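PDB 3GFV: uncharacterized ABC transporter solute-binding protein yclQ, which binds ferric and iron-free petrobactin, a 3,4-catecholate siderophore, selectively and serves an ABC transporter in ferric-petrobactin uptake. Local coordinates for residues 194-197 against 201-204. Sequence-based numbering, arbitrary orientation.
Sequences GLIH and GVAP
His197 ND1 donates to Val202 O at 2.8 Å, with 160° at the hydrogen. The acceptor lies within 4° of the imidazole plane, whereas the donor stands well above the carbonyl plane of Val202. With CG beside its own backbone N (chi1 -50°), the ring edge is directed across the turn at this carbonyl. A water also donates to Val202 O, at 3.1 Å, and to His197 O, bridging the two backbones. Val202 N reaches Ile196 O at 3.1 Å, in the carbonyl plane; the bond from Gly201 N to His197 O is weak, at 3.4 Å and clearly bent.

Farther out, Pro204 covers one face of the imidazole: its CB is 4.1 Å from the His197 ring centroid, a CH-pi contact. Ile196 and Val202 lie alongside, CG2 to CG2 at 3.9 Å, with Val176 and Trp274 also touching Ile196, and Leu295 touching Val202.

The positive phi of Gly201 marks where the chain leaves helical phi/psi after helix 195-198, a glycine-terminated helix end ahead of a short, weakly bonded strand at about 203-204. That strand pairs parallel with strand 173-180, through a backbone hydrogen bond between Ala203 and Gly174, in the mixed sheet of the C-terminal lobe of this periplasmic binding protein fold.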
loop_
_atom_site.group_PDB
_atom_site.type_symbol
_atom_site.label_atom_id
_atom_site.label_comp_id
_atom_site.label_asym_id
_atom_site.label_seq_id
_atom_site.Cartn_x
_atom_site.Cartn_y
_atom_site.Cartn_z
ATOM N N GLY A 194 6.505 2.520 7.172
ATOM C CA GLY A 194 7.941 2.636 7.288
ATOM C C GLY A 194 8.686 2.911 5.991
ATOM O O GLY A 194 9.806 3.412 6.032
ATOM N N LEU A 195 8.103 2.577 4.841
ATOM C CA LEU A 195 8.839 2.761 3.583
ATOM C C LEU A 195 9.288 4.202 3.344
ATOM O O LEU A 195 10.272 4.433 2.638
ATOM C CB LEU A 195 8.065 2.209 2.373
ATOM C CG LEU A 195 6.974 3.083 1.748
ATOM C CD1 LEU A 195 6.577 2.465 0.404
ATOM C CD2 LEU A 195 5.779 3.166 2.677
ATOM N N ILE A 196 8.591 5.170 3.943
ATOM C CA ILE A 196 8.974 6.570 3.782
ATOM C C ILE A 196 10.403 6.758 4.309
ATOM O O ILE A 196 11.197 7.512 3.737
ATOM C CB ILE A 196 7.964 7.488 4.495
ATOM C CG1 ILE A 196 6.673 7.556 3.663
ATOM C CG2 ILE A 196 8.557 8.875 4.689
ATOM C CD1 ILE A 196 5.446 8.156 4.402
ATOM N N HIS A 197 10.734 6.016 5.357
ATOM C CA HIS A 197 12.109 5.982 5.876
ATOM C C HIS A 197 12.972 4.877 5.277
ATOM O O HIS A 197 14.136 5.125 4.898
ATOM C CB HIS A 197 12.083 5.817 7.397
ATOM C CG HIS A 197 11.185 6.788 8.078
ATOM N ND1 HIS A 197 11.431 8.149 8.082
ATOM C CD2 HIS A 197 10.050 6.610 8.796
ATOM C CE1 HIS A 197 10.480 8.760 8.759
ATOM N NE2 HIS A 197 9.628 7.846 9.209
ATOM N N GLY A 201 14.151 6.998 2.094
ATOM C CA GLY A 201 15.333 7.633 2.664
ATOM C C GLY A 201 15.124 8.829 3.590
ATOM O O GLY A 201 16.092 9.503 3.965
ATOM N N VAL A 202 13.877 9.109 3.965
ATOM C CA VAL A 202 13.608 10.232 4.878
ATOM C C VAL A 202 14.142 9.891 6.264
ATOM O O VAL A 202 13.836 8.840 6.821
ATOM C CB VAL A 202 12.083 10.600 4.949
ATOM C CG1 VAL A 202 11.825 11.701 6.002
ATOM C CG2 VAL A 202 11.558 11.035 3.541
ATOM N N ALA A 203 14.984 10.756 6.829
ATOM C CA ALA A 203 15.478 10.481 8.177
ATOM C C ALA A 203 14.315 10.499 9.191
ATOM O O ALA A 203 13.525 11.438 9.202
ATOM C CB ALA A 203 16.521 11.530 8.574
ATOM N N PRO A 204 14.213 9.463 10.037
ATOM C CA PRO A 204 13.122 9.458 11.016
ATOM C C PRO A 204 13.363 10.518 12.075
ATOM O O PRO A 204 14.484 10.635 12.584
ATOM C CB PRO A 204 13.215 8.067 11.654
ATOM C CG PRO A 204 14.128 7.269 10.783
ATOM C CD PRO A 204 15.034 8.242 10.107
HETATM O O HOH W 1 15.904 6.505 6.713
#